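Local coordinates for uncharacterized protein (Bacteroides eggerthii DSM 20697, PDB 4ECO), which is of unknown function but, as a leucine-rich repeat protein, probably binds other proteins, at residues 616-621 with 630-635; 541-546 with 553-558; 446-451 with 462-467; 438-443 with 450-455. All coordinates share one frame; numbering follows the deposited sequence. Where two conformers were deposited one is given.

Contact 1: residues 616-621 with 630-635; sequences YMLFYD and DALDIK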
loop_
_atom_site.group_PDB
_atom_site.type_symbol
_atom_site.label_atom_id
_atom_site.label_comp_id
_atom_site.label_asym_id
_atom_site.label_seq_id
_atom_site.Cartn_x
_atom_site.Cartn_y
_atom_site.Cartn_z
ATOM N N TYR A 616 5.426 -21.258 31.268
ATOM C CA TYR A 616 5.542 -19.880 31.723
ATOM C C TYR A 616 6.641 -19.135 30.957
ATOM O O TYR A 616 7.608 -19.756 30.500
ATOM C CB TYR A 616 5.849 -19.886 33.226
ATOM C CG TYR A 616 5.421 -18.626 33.930
ATOM C CD1 TYR A 616 4.104 -18.450 34.343
ATOM C CD2 TYR A 616 6.332 -17.605 34.193
ATOM C CE1 TYR A 616 3.697 -17.281 34.976
ATOM C CE2 TYR A 616 5.942 -16.441 34.850
ATOM C CZ TYR A 616 4.622 -16.284 35.243
ATOM O OH TYR A 616 4.213 -15.126 35.853
HETATM N N MSE A 617 6.494 -17.801 30.840
HETATM C CA MSE A 617 7.408 -16.897 30.140
HETATM C C MSE A 617 7.825 -15.774 31.090
HETATM O O MSE A 617 7.078 -14.815 31.281
HETATM C CB MSE A 617 6.699 -16.361 28.884
HETATM C CG MSE A 617 7.568 -15.489 27.954
HETATM SE SE MSE A 617 9.234 -16.327 27.334
HETATM C CE MSE A 617 8.479 -18.087 26.608
ATOM N N LEU A 618 8.998 -15.913 31.723
ATOM C CA LEU A 618 9.486 -14.921 32.684
ATOM C C LEU A 618 10.799 -14.273 32.243
ATOM O O LEU A 618 11.788 -14.964 31.991
ATOM C CB LEU A 618 9.673 -15.561 34.075
ATOM C CG LEU A 618 10.292 -14.682 35.149
ATOM C CD1 LEU A 618 9.283 -13.678 35.700
ATOM C CD2 LEU A 618 10.890 -15.518 36.235
ATOM N N PHE A 619 10.804 -12.924 32.209
ATOM C CA PHE A 619 11.962 -12.088 31.898
ATOM C C PHE A 619 12.468 -11.546 33.219
ATOM O O PHE A 619 11.729 -10.860 33.929
ATOM C CB PHE A 619 11.584 -10.985 30.904
ATOM C CG PHE A 619 10.917 -11.516 29.656
ATOM C CD1 PHE A 619 11.671 -11.904 28.552
ATOM C CD2 PHE A 619 9.529 -11.625 29.579
ATOM C CE1 PHE A 619 11.046 -12.389 27.387
ATOM C CE2 PHE A 619 8.906 -12.113 28.414
ATOM C CZ PHE A 619 9.670 -12.480 27.324
ATOM N N TYR A 620 13.675 -11.942 33.608
ATOM C CA TYR A 620 14.238 -11.588 34.908
ATOM C C TYR A 620 15.779 -11.587 34.904
ATOM O O TYR A 620 16.410 -12.007 33.918
ATOM C CB TYR A 620 13.738 -12.624 35.953
ATOM C CG TYR A 620 14.459 -13.964 35.902
ATOM C CD1 TYR A 620 14.288 -14.835 34.826
ATOM C CD2 TYR A 620 15.319 -14.358 36.930
ATOM C CE1 TYR A 620 14.964 -16.053 34.767
ATOM C CE2 TYR A 620 15.990 -15.582 36.886
ATOM C CZ TYR A 620 15.812 -16.425 35.801
ATOM O OH TYR A 620 16.440 -17.645 35.768
ATOM N N ASP A 621 16.368 -11.166 36.041
ATOM C CA ASP A 621 17.812 -11.185 36.307
ATOM C C ASP A 621 18.059 -12.097 37.481
ATOM O O ASP A 621 17.350 -11.971 38.482
ATOM C CB ASP A 621 18.372 -9.775 36.604
ATOM C CG ASP A 621 17.970 -8.678 35.652
ATOM O OD1 ASP A 621 18.207 -8.839 34.435
ATOM O OD2 ASP A 621 17.489 -7.617 36.139
ATOM N N ASP A 630 13.753 -22.158 43.038
ATOM C CA ASP A 630 15.176 -22.483 43.055
ATOM C C ASP A 630 15.704 -22.684 41.640
ATOM O O ASP A 630 16.848 -22.293 41.345
ATOM C CB ASP A 630 15.420 -23.734 43.903
ATOM C CG ASP A 630 15.052 -23.585 45.372
ATOM O OD1 ASP A 630 15.442 -22.564 45.987
ATOM O OD2 ASP A 630 14.462 -24.537 45.934
ATOM N N ALA A 631 14.832 -23.232 40.757
ATOM C CA ALA A 631 15.097 -23.560 39.357
ATOM C C ALA A 631 15.525 -22.339 38.523
ATOM O O ALA A 631 15.943 -22.514 37.367
ATOM C CB ALA A 631 13.858 -24.185 38.739
ATOM N N LEU A 632 15.420 -21.111 39.097
ATOM C CA LEU A 632 15.758 -19.873 38.394
ATOM C C LEU A 632 17.224 -19.481 38.576
ATOM O O LEU A 632 17.670 -18.548 37.912
ATOM C CB LEU A 632 14.845 -18.719 38.841
ATOM C CG LEU A 632 13.389 -18.778 38.369
ATOM C CD1 LEU A 632 12.606 -17.625 38.928
ATOM C CD2 LEU A 632 13.275 -18.809 36.862
ATOM N N ASP A 633 17.979 -20.210 39.435
ATOM C CA ASP A 633 19.408 -19.999 39.725
ATOM C C ASP A 633 19.625 -18.552 40.233
ATOM O O ASP A 633 20.411 -17.791 39.669
ATOM C CB ASP A 633 20.284 -20.327 38.479
ATOM C CG ASP A 633 21.800 -20.229 38.648
ATOM O OD1 ASP A 633 22.283 -20.330 39.804
ATOM O OD2 ASP A 633 22.505 -20.072 37.623
ATOM N N ILE A 634 18.909 -18.185 41.308
ATOM C CA ILE A 634 19.002 -16.853 41.906
ATOM C C ILE A 634 20.348 -16.740 42.671
ATOM O O ILE A 634 20.589 -17.503 43.613
ATOM C CB ILE A 634 17.756 -16.566 42.803
ATOM C CG1 ILE A 634 16.421 -16.723 42.014
ATOM C CG2 ILE A 634 17.847 -15.203 43.516
ATOM C CD1 ILE A 634 16.241 -15.820 40.721
ATOM N N LYS A 635 21.224 -15.814 42.226
ATOM C CA LYS A 635 22.551 -15.566 42.803
ATOM C C LYS A 635 22.460 -15.051 44.237
ATOM O O LYS A 635 21.538 -14.312 44.556
ATOM C CB LYS A 635 23.335 -14.559 41.951
ATOM C CG LYS A 635 23.799 -15.092 40.594
ATOM C CD LYS A 635 24.750 -14.085 39.927
ATOM C CE LYS A 635 25.390 -14.595 38.655
ATOM N NZ LYS A 635 26.333 -13.600 38.062
#
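Y620 meets L632 with both its hydroxyl and its ring. The OH donates to the backbone O of L632 at 2.6 Å, in the carbonyl plane; the angle at the carbonyl oxygen is 122°, where a lone pair points. A chi1 of 77° lodges the Y620 ring between its two backbone branches and swings it across to the 630-635 segment. L632 packs from one side: its CD1 lies over a ring face, and its CD2 comes down near the phenol end, 3.6 Å from Y620 CZ. I634 arrives obliquely from that same side, with its CD1 3.9 Å from Y620 CE2. Beyond the ring, L618 crosses L632 at about a right angle, CD2 of L618 lying 3.8 Å from CD1 of L632. The phenol is thus held at its oxygen by one bond and backed on one side by L632. The contact closes the C-terminal end of the repeat stack. L618 sits on strand 617-619 and packs on L592 of the parallel strand 591-593, L632 touches I611 of helix 608-612, and I626 of strand 625-627 is shared by Y620, L632 and I634; the disulfide C608-C629 ties that helix to the residue just before D630.

Contact 2: residues 541-546 with 553-558; sequences FGIRNQ and RTLREW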
loop_
_atom_site.group_PDB
_atom_site.type_symbol
_atom_site.label_atom_id
_atom_site.label_comp_id
_atom_site.label_asym_id
_atom_site.label_seq_id
_atom_site.Cartn_x
_atom_site.Cartn_y
_atom_site.Cartn_z
ATOM N N PHE A 541 -0.959 -5.503 29.735
ATOM C CA PHE A 541 -0.578 -4.214 30.303
ATOM C C PHE A 541 0.933 -4.012 30.207
ATOM O O PHE A 541 1.698 -4.885 30.630
ATOM C CB PHE A 541 -1.033 -4.132 31.780
ATOM C CG PHE A 541 -1.080 -2.738 32.340
ATOM C CD1 PHE A 541 0.063 -2.142 32.864
ATOM C CD2 PHE A 541 -2.264 -2.009 32.329
ATOM C CE1 PHE A 541 0.025 -0.829 33.363
ATOM C CE2 PHE A 541 -2.308 -0.699 32.834
ATOM C CZ PHE A 541 -1.167 -0.122 33.362
ATOM N N GLY A 542 1.338 -2.868 29.660
ATOM C CA GLY A 542 2.735 -2.491 29.494
ATOM C C GLY A 542 3.028 -1.175 30.182
ATOM O O GLY A 542 2.303 -0.191 29.978
ATOM N N ILE A 543 4.064 -1.166 31.040
ATOM C CA ILE A 543 4.456 0.022 31.787
ATOM C C ILE A 543 5.994 -0.018 31.966
ATOM O O ILE A 543 6.533 0.444 32.967
ATOM C CB ILE A 543 3.641 0.189 33.127
ATOM C CG1 ILE A 543 3.713 1.622 33.719
ATOM C CG2 ILE A 543 3.818 -0.947 34.180
ATOM C CD1 ILE A 543 2.460 2.315 33.667
ATOM N N ARG A 544 6.686 -0.552 30.947
ATOM C CA ARG A 544 8.144 -0.630 30.895
ATOM C C ARG A 544 8.793 0.762 30.810
ATOM O O ARG A 544 8.152 1.718 30.359
ATOM C CB ARG A 544 8.577 -1.455 29.681
ATOM C CG ARG A 544 8.699 -2.961 29.898
ATOM C CD ARG A 544 9.372 -3.653 28.707
ATOM N NE ARG A 544 10.614 -2.972 28.320
ATOM C CZ ARG A 544 11.821 -3.260 28.788
ATOM N NH1 ARG A 544 11.988 -4.265 29.636
ATOM N NH2 ARG A 544 12.871 -2.559 28.401
ATOM N N ASN A 545 10.085 0.843 31.220
ATOM C CA ASN A 545 10.996 2.002 31.151
ATOM C C ASN A 545 10.343 3.366 31.488
ATOM O O ASN A 545 10.404 4.305 30.690
ATOM C CB ASN A 545 11.641 2.098 29.757
ATOM C CG ASN A 545 12.506 0.927 29.381
ATOM O OD1 ASN A 545 12.021 -0.146 29.034
ATOM N ND2 ASN A 545 13.808 1.108 29.425
ATOM N N GLN A 546 9.793 3.515 32.697
ATOM C CA GLN A 546 9.230 4.810 33.114
ATOM C C GLN A 546 10.373 5.741 33.557
ATOM O O GLN A 546 11.155 5.390 34.440
ATOM C CB GLN A 546 8.179 4.663 34.229
ATOM C CG GLN A 546 6.981 3.807 33.857
ATOM C CD GLN A 546 6.243 4.315 32.661
ATOM O OE1 GLN A 546 5.576 5.338 32.710
ATOM N NE2 GLN A 546 6.317 3.581 31.575
ATOM N N ARG A 553 14.365 6.818 37.157
ATOM C CA ARG A 553 13.362 5.756 37.102
ATOM C C ARG A 553 12.257 6.118 38.071
ATOM O O ARG A 553 12.433 6.011 39.298
ATOM C CB ARG A 553 13.986 4.390 37.420
ATOM C CG ARG A 553 15.064 3.974 36.445
ATOM C CD ARG A 553 15.325 2.507 36.571
ATOM N NE ARG A 553 16.331 2.048 35.615
ATOM C CZ ARG A 553 16.582 0.767 35.349
ATOM N NH1 ARG A 553 15.887 -0.196 35.950
ATOM N NH2 ARG A 553 17.525 0.441 34.483
ATOM N N THR A 554 11.144 6.620 37.515
ATOM C CA THR A 554 9.994 7.136 38.269
ATOM C C THR A 554 9.115 6.062 38.905
ATOM O O THR A 554 8.619 6.320 39.996
ATOM C CB THR A 554 9.107 8.004 37.367
ATOM O OG1 THR A 554 8.813 7.305 36.152
ATOM C CG2 THR A 554 9.725 9.360 37.053
ATOM N N LEU A 555 8.897 4.887 38.250
ATOM C CA LEU A 555 7.973 3.884 38.786
ATOM C C LEU A 555 8.641 2.924 39.765
ATOM O O LEU A 555 9.413 2.039 39.386
ATOM C CB LEU A 555 7.274 3.099 37.683
ATOM C CG LEU A 555 6.061 2.271 38.099
ATOM C CD1 LEU A 555 4.926 3.153 38.621
ATOM C CD2 LEU A 555 5.585 1.411 36.945
ATOM N N ARG A 556 8.278 3.104 41.045
ATOM C CA ARG A 556 8.779 2.325 42.172
ATOM C C ARG A 556 7.640 1.475 42.788
ATOM O O ARG A 556 7.922 0.497 43.496
ATOM C CB ARG A 556 9.416 3.268 43.223
ATOM C CG ARG A 556 10.667 3.982 42.680
ATOM C CD ARG A 556 11.142 5.148 43.509
ATOM N NE ARG A 556 11.862 4.687 44.692
ATOM C CZ ARG A 556 12.066 5.424 45.778
ATOM N NH1 ARG A 556 11.593 6.662 45.848
ATOM N NH2 ARG A 556 12.724 4.919 46.816
ATOM N N GLU A 557 6.363 1.817 42.437
ATOM C CA GLU A 557 5.117 1.225 42.927
ATOM C C GLU A 557 4.642 0.021 42.082
ATOM O O GLU A 557 4.371 0.149 40.884
ATOM C CB GLU A 557 4.006 2.316 42.941
ATOM C CG GLU A 557 2.618 1.886 43.415
ATOM C CD GLU A 557 1.461 2.828 43.114
ATOM O OE1 GLU A 557 1.726 3.996 42.744
ATOM O OE2 GLU A 557 0.286 2.397 43.244
ATOM N N TRP A 558 4.456 -1.133 42.750
ATOM C CA TRP A 558 3.888 -2.326 42.129
ATOM C C TRP A 558 2.361 -2.200 42.174
ATOM O O TRP A 558 1.827 -1.824 43.220
ATOM C CB TRP A 558 4.375 -3.612 42.829
ATOM C CG TRP A 558 3.610 -4.846 42.424
ATOM C CD1 TRP A 558 2.473 -5.338 43.005
ATOM C CD2 TRP A 558 3.880 -5.691 41.291
ATOM N NE1 TRP A 558 2.026 -6.437 42.312
ATOM C CE2 TRP A 558 2.879 -6.688 41.265
ATOM C CE3 TRP A 558 4.896 -5.724 40.314
ATOM C CZ2 TRP A 558 2.870 -7.713 40.306
ATOM C CZ3 TRP A 558 4.893 -6.748 39.376
ATOM C CH2 TRP A 558 3.880 -7.717 39.368
HETATM O O HOH W 1 10.842 3.456 36.309
#
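The two backbones come nearest at Q546 and T554, whose CA atoms are 5.7 Å apart, and a weak hydrogen bond runs from T554 N to Q546 O at 3.3 Å. The same carbonyl oxygen takes a water, which donates to Q546 O at 2.7 Å and accepts from L555 N, so one acceptor serves two successive amides, the second through the solvent molecule. R553 adds a CA-H...O contact to it. Among the side chains, L555 does the apolar work. Its CD2 lies 3.7 Å from CG1 of I543, the two chains crossing at about a right angle. Q546 instead runs alongside L555 in the same direction, CB to CB at 3.9 Å. T554 OG1 leans against Q546 CB, but its hydrogen bond goes to F525 O. Past CG the glutamine turns off: a bend at chi2 of -58° carries the amide back to its own segment, where NE2 donates to R544 O at 2.9 Å from above the carbonyl plane. NE2 also reaches L520 O, and OE1 accepts from F525 N. R553 hydrogen-bonds N576 O through NH1 and forms a salt bridge with D596 through NH2. In a leucine-rich repeat, I543 fills an inward hydrophobic place, and Q546 stands where the motif usually has its asparagine. Chemically the contact is split. The aliphatic half of Q546 joins I543 and L555 in the core, while its buried amide bonds backbone groups of its own turn (R544 O) and of the preceding coil (L520 O, F525 N), so a single side chain serves both hydrophobic packing and backbone hydrogen bonding.

Contact 3: residues 446-451 with 462-467; sequences SKFPKE and INLMGN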
loop_
_atom_site.group_PDB
_atom_site.type_symbol
_atom_site.label_atom_id
_atom_site.label_comp_id
_atom_site.label_asym_id
_atom_site.label_seq_id
_atom_site.Cartn_x
_atom_site.Cartn_y
_atom_site.Cartn_z
ATOM N N SER A 446 -0.303 16.963 21.876
ATOM C CA SER A 446 -0.125 17.309 23.315
ATOM C C SER A 446 -1.445 17.295 24.106
ATOM O O SER A 446 -1.424 17.327 25.340
ATOM C CB SER A 446 0.515 18.683 23.471
ATOM O OG SER A 446 -0.082 19.628 22.602
ATOM N N LYS A 447 -2.574 17.279 23.386
ATOM C CA LYS A 447 -3.940 17.259 23.891
ATOM C C LYS A 447 -4.622 16.060 23.317
ATOM O O LYS A 447 -4.519 15.835 22.114
ATOM C CB LYS A 447 -4.681 18.566 23.518
ATOM C CG LYS A 447 -4.116 19.833 24.151
ATOM C CD LYS A 447 -4.217 19.837 25.682
ATOM C CE LYS A 447 -3.602 21.082 26.253
ATOM N NZ LYS A 447 -3.743 21.121 27.725
ATOM N N PHE A 448 -5.300 15.266 24.155
ATOM C CA PHE A 448 -5.971 14.042 23.709
ATOM C C PHE A 448 -7.044 14.350 22.664
ATOM O O PHE A 448 -7.857 15.245 22.890
ATOM C CB PHE A 448 -6.579 13.287 24.886
ATOM C CG PHE A 448 -7.118 11.919 24.521
ATOM C CD1 PHE A 448 -6.272 10.824 24.418
ATOM C CD2 PHE A 448 -8.474 11.724 24.302
ATOM C CE1 PHE A 448 -6.772 9.568 24.087
ATOM C CE2 PHE A 448 -8.968 10.470 23.959
ATOM C CZ PHE A 448 -8.116 9.404 23.852
ATOM N N PRO A 449 -7.067 13.613 21.529
ATOM C CA PRO A 449 -8.075 13.905 20.477
ATOM C C PRO A 449 -9.495 13.394 20.831
ATOM O O PRO A 449 -10.025 12.469 20.205
ATOM C CB PRO A 449 -7.503 13.203 19.234
ATOM C CG PRO A 449 -6.662 12.079 19.784
ATOM C CD PRO A 449 -6.151 12.518 21.134
ATOM N N LYS A 450 -10.131 14.064 21.810
ATOM C CA LYS A 450 -11.461 13.769 22.359
ATOM C C LYS A 450 -12.539 13.791 21.276
ATOM O O LYS A 450 -13.470 12.984 21.329
ATOM C CB LYS A 450 -11.820 14.787 23.475
ATOM C CG LYS A 450 -13.206 14.568 24.103
ATOM C CD LYS A 450 -13.538 15.480 25.294
ATOM C CE LYS A 450 -14.980 15.321 25.715
ATOM N NZ LYS A 450 -15.251 15.907 27.051
ATOM N N GLU A 451 -12.417 14.710 20.307
ATOM C CA GLU A 451 -13.383 14.897 19.228
ATOM C C GLU A 451 -13.553 13.620 18.363
ATOM O O GLU A 451 -14.548 13.502 17.663
ATOM C CB GLU A 451 -12.996 16.094 18.356
ATOM C CG GLU A 451 -12.974 17.425 19.094
ATOM C CD GLU A 451 -11.699 17.846 19.810
ATOM O OE1 GLU A 451 -10.720 17.062 19.861
ATOM O OE2 GLU A 451 -11.683 18.997 20.306
ATOM N N ILE A 462 -6.604 2.585 18.920
ATOM C CA ILE A 462 -5.969 3.867 18.677
ATOM C C ILE A 462 -4.463 3.766 18.971
ATOM O O ILE A 462 -4.046 3.191 19.974
ATOM C CB ILE A 462 -6.646 4.995 19.487
ATOM C CG1 ILE A 462 -6.155 6.393 19.051
ATOM C CG2 ILE A 462 -6.561 4.784 21.018
ATOM C CD1 ILE A 462 -7.035 7.553 19.472
ATOM N N ASN A 463 -3.654 4.358 18.093
ATOM C CA ASN A 463 -2.219 4.383 18.297
ATOM C C ASN A 463 -1.806 5.803 18.470
ATOM O O ASN A 463 -1.940 6.589 17.551
ATOM C CB ASN A 463 -1.491 3.724 17.135
ATOM C CG ASN A 463 -0.111 3.271 17.495
ATOM O OD1 ASN A 463 0.573 3.791 18.422
ATOM N ND2 ASN A 463 0.324 2.293 16.737
ATOM N N LEU A 464 -1.392 6.165 19.666
ATOM C CA LEU A 464 -0.975 7.536 19.989
ATOM C C LEU A 464 0.488 7.542 20.428
ATOM O O LEU A 464 0.967 8.518 20.990
ATOM C CB LEU A 464 -1.893 8.123 21.061
ATOM C CG LEU A 464 -3.164 8.723 20.520
ATOM C CD1 LEU A 464 -4.214 8.846 21.604
ATOM C CD2 LEU A 464 -2.891 10.063 19.882
HETATM N N MSE A 465 1.201 6.444 20.112
HETATM C CA MSE A 465 2.609 6.290 20.452
HETATM C C MSE A 465 3.455 7.396 19.790
HETATM O O MSE A 465 3.250 7.725 18.613
HETATM C CB MSE A 465 3.127 4.877 20.045
HETATM C CG MSE A 465 4.676 4.707 20.134
HETATM SE SE MSE A 465 5.673 5.332 18.519
HETATM C CE MSE A 465 5.265 3.805 17.407
ATOM N N GLY A 466 4.449 7.882 20.528
ATOM C CA GLY A 466 5.381 8.868 19.995
ATOM C C GLY A 466 4.751 10.217 19.788
ATOM O O GLY A 466 4.754 10.734 18.675
ATOM N N ASN A 467 4.196 10.785 20.863
ATOM C CA ASN A 467 3.562 12.090 20.828
ATOM C C ASN A 467 4.015 12.926 22.033
ATOM O O ASN A 467 5.073 12.649 22.595
ATOM C CB ASN A 467 2.051 11.941 20.740
ATOM C CG ASN A 467 1.644 11.742 19.316
ATOM O OD1 ASN A 467 1.790 12.637 18.493
ATOM N ND2 ASN A 467 1.188 10.561 18.973
#
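This is the hydrophobic interior of the leucine-rich repeat solenoid, where L464, an inward leucine just after strand 461-463, meets F448 and P449 from the loop that leads from strand 435-439 to helix 451-454. CD1 of L464 does all the touching. It approaches the F448 ring obliquely, 3.6 Å from CE1 of F448, with the two side chains crossing at about a right angle. With chi1 at -172° the F448 ring is turned away from its own backbone N and carried inward, although the residue is partly exposed. P449 meets the same methyl end-on through CD, 4.2 Å from L464 CD1. That CD also lies over one face of the F448 ring, offset toward the rim, so phenylalanine and proline form a compact pair against the leucine. P449 centres an inverse gamma turn, closed by K450 N to F448 O at 2.8 Å, which turns the chain toward the helix. On the other segment, two asparagines shape the loop that presents L464. N463 OD1 accepts from M465 N in an Asx turn. N467, at the repeat's asparagine position, turns inward: its OD1 accepts from I445 N and its ND2 also reaches L440 O, bridging to the preceding coil. L464 O has a second donor in N498 ND2. The bond from N467 ND2 to L464 O is 2.9 Å long and nearly straight at 177°, yet ND2 stands well above the carbonyl plane.

Contact 4: residues 438-443 with 450-455; sequences INLSNN and KELFST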
loop_
_atom_site.group_PDB
_atom_site.type_symbol
_atom_site.label_atom_id
_atom_site.label_comp_id
_atom_site.label_asym_id
_atom_site.label_seq_id
_atom_site.Cartn_x
_atom_site.Cartn_y
_atom_site.Cartn_z
ATOM N N ILE A 438 -7.197 3.863 14.202
ATOM C CA ILE A 438 -6.566 5.115 13.792
ATOM C C ILE A 438 -5.110 5.081 14.277
ATOM O O ILE A 438 -4.820 4.761 15.430
ATOM C CB ILE A 438 -7.345 6.420 14.218
ATOM C CG1 ILE A 438 -6.717 7.675 13.589
ATOM C CG2 ILE A 438 -7.538 6.554 15.717
ATOM C CD1 ILE A 438 -7.607 8.834 13.470
ATOM N N ASN A 439 -4.198 5.342 13.352
ATOM C CA ASN A 439 -2.777 5.361 13.657
ATOM C C ASN A 439 -2.331 6.797 13.657
ATOM O O ASN A 439 -2.181 7.399 12.594
ATOM C CB ASN A 439 -1.976 4.504 12.668
ATOM C CG ASN A 439 -0.514 4.356 13.036
ATOM O OD1 ASN A 439 0.055 5.093 13.855
ATOM N ND2 ASN A 439 0.136 3.391 12.421
ATOM N N LEU A 440 -2.170 7.354 14.849
ATOM C CA LEU A 440 -1.718 8.729 15.047
ATOM C C LEU A 440 -0.316 8.753 15.696
ATOM O O LEU A 440 0.076 9.777 16.269
ATOM C CB LEU A 440 -2.731 9.504 15.898
ATOM C CG LEU A 440 -4.010 9.917 15.192
ATOM C CD1 LEU A 440 -5.063 10.289 16.197
ATOM C CD2 LEU A 440 -3.749 11.051 14.235
ATOM N N SER A 441 0.444 7.627 15.596
ATOM C CA SER A 441 1.797 7.531 16.170
ATOM C C SER A 441 2.770 8.489 15.446
ATOM O O SER A 441 2.496 8.908 14.325
ATOM C CB SER A 441 2.324 6.089 16.142
ATOM O OG SER A 441 2.365 5.530 14.840
ATOM N N ASN A 442 3.874 8.859 16.099
ATOM C CA ASN A 442 4.902 9.790 15.598
ATOM C C ASN A 442 4.290 11.097 15.057
ATOM O O ASN A 442 4.374 11.400 13.867
ATOM C CB ASN A 442 5.805 9.145 14.546
ATOM C CG ASN A 442 6.911 8.354 15.162
ATOM O OD1 ASN A 442 7.840 8.927 15.747
ATOM N ND2 ASN A 442 6.811 7.019 15.074
ATOM N N ASN A 443 3.698 11.876 15.958
ATOM C CA ASN A 443 3.128 13.190 15.653
ATOM C C ASN A 443 3.536 14.166 16.773
ATOM O O ASN A 443 4.509 13.900 17.489
ATOM C CB ASN A 443 1.596 13.097 15.485
ATOM C CG ASN A 443 1.157 12.864 14.071
ATOM O OD1 ASN A 443 1.169 13.767 13.254
ATOM N ND2 ASN A 443 0.724 11.665 13.753
ATOM N N LYS A 450 -10.131 14.064 21.810
ATOM C CA LYS A 450 -11.461 13.769 22.359
ATOM C C LYS A 450 -12.539 13.791 21.276
ATOM O O LYS A 450 -13.470 12.984 21.329
ATOM C CB LYS A 450 -11.820 14.787 23.475
ATOM C CG LYS A 450 -13.206 14.568 24.103
ATOM C CD LYS A 450 -13.538 15.480 25.294
ATOM C CE LYS A 450 -14.980 15.321 25.715
ATOM N NZ LYS A 450 -15.251 15.907 27.051
ATOM N N GLU A 451 -12.417 14.710 20.307
ATOM C CA GLU A 451 -13.383 14.897 19.228
ATOM C C GLU A 451 -13.553 13.620 18.363
ATOM O O GLU A 451 -14.548 13.502 17.663
ATOM C CB GLU A 451 -12.996 16.094 18.356
ATOM C CG GLU A 451 -12.974 17.425 19.094
ATOM C CD GLU A 451 -11.699 17.846 19.810
ATOM O OE1 GLU A 451 -10.720 17.062 19.861
ATOM O OE2 GLU A 451 -11.683 18.997 20.306
ATOM N N LEU A 452 -12.637 12.651 18.450
ATOM C CA LEU A 452 -12.791 11.391 17.725
ATOM C C LEU A 452 -13.884 10.569 18.358
ATOM O O LEU A 452 -14.677 9.929 17.669
ATOM C CB LEU A 452 -11.468 10.591 17.726
ATOM C CG LEU A 452 -10.360 11.042 16.777
ATOM C CD1 LEU A 452 -9.078 10.306 17.090
ATOM C CD2 LEU A 452 -10.744 10.799 15.322
ATOM N N PHE A 453 -13.938 10.630 19.696
ATOM C CA PHE A 453 -14.850 9.889 20.548
ATOM C C PHE A 453 -16.177 10.637 20.723
ATOM O O PHE A 453 -17.230 9.990 20.644
ATOM C CB PHE A 453 -14.166 9.605 21.906
ATOM C CG PHE A 453 -12.898 8.798 21.705
ATOM C CD1 PHE A 453 -12.954 7.421 21.484
ATOM C CD2 PHE A 453 -11.657 9.426 21.614
ATOM C CE1 PHE A 453 -11.791 6.688 21.223
ATOM C CE2 PHE A 453 -10.497 8.690 21.341
ATOM C CZ PHE A 453 -10.571 7.332 21.145
ATOM N N SER A 454 -16.158 11.977 20.910
ATOM C CA SER A 454 -17.407 12.732 21.068
ATOM C C SER A 454 -18.275 12.654 19.794
ATOM O O SER A 454 -19.489 12.648 19.904
ATOM C CB SER A 454 -17.158 14.187 21.472
ATOM O OG SER A 454 -16.531 14.964 20.471
ATOM N N THR A 455 -17.673 12.493 18.615
ATOM C CA THR A 455 -18.420 12.366 17.352
ATOM C C THR A 455 -18.925 10.932 17.111
ATOM O O THR A 455 -19.696 10.710 16.170
ATOM C CB THR A 455 -17.563 12.809 16.183
ATOM O OG1 THR A 455 -16.348 12.066 16.210
ATOM C CG2 THR A 455 -17.293 14.299 16.217
#
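N439 OD1 is gripped twice by S441, the residue two places on: the backbone N donates at 3.1 Å, making an Asx turn, and S441 OG adds a second bond on a lone pair, its exact length uncertain at this resolution. Both donors lie in the carbonyl plane and fix how the carboxamide is turned at the end of strand 435-439, and ND2 of the same group is taken up by D157. With N439 turned to that side, its neighbours I438 and L440 face the interior and meet L452 of helix 451-454. The meeting is tip to tip. CD1 of I438 lies against both branches of L452, 4.1 Å from its CD2, while CD1 of L440 meets the CD1 branch of L452, also at 4.1 Å. I438 reaches that far because it is stretched out, with CG1 anti to the backbone N and chi2 at 157°. The short helix is held by its own bonds: K450 O accepts from both F453 N and S454 N, and T455 OG1 returns to E451 O at 2.7 Å. F453 packs beside this contact on I462 of the next strand. Farther along the loop, at the repeat's asparagine position, N443 OD1 accepts from I414 N and ND2 donates to F409 O. In chemical terms the junction is purely apolar between its two sides, three methyl-tipped chains joining the sheet side of the leucine-rich repeat coil to its helical side. Hydrogen bonding is left to each segment and to adjoining coils, so the meeting surface itself is made of methyl groups and rests on hydrophobic packing.

Along the chain the order is contact 4, contact 3, contact 2, contact 1, running toward the C-terminus of the solenoid. Contacts 4 and 3 are practically one neighbourhood: their centres are 5 Å apart, they share K450 and E451, and their parallel strands 435-439 and 461-463 are adjacent, with N463 O and L440 N at 2.8 Å probably hydrogen-bonded. Contact 2 lies about 20 Å from contact 3, centre to centre, on strand 540-542, and contact 1 another 20 Å on, at strand 617-619. Contacts 1 and 4 are about 40 Å apart by centres. Contacts 4 and 3 thus pack neighbouring strands and contacts 2 and 1 later coils, so inward packing recurs to the C-terminal end.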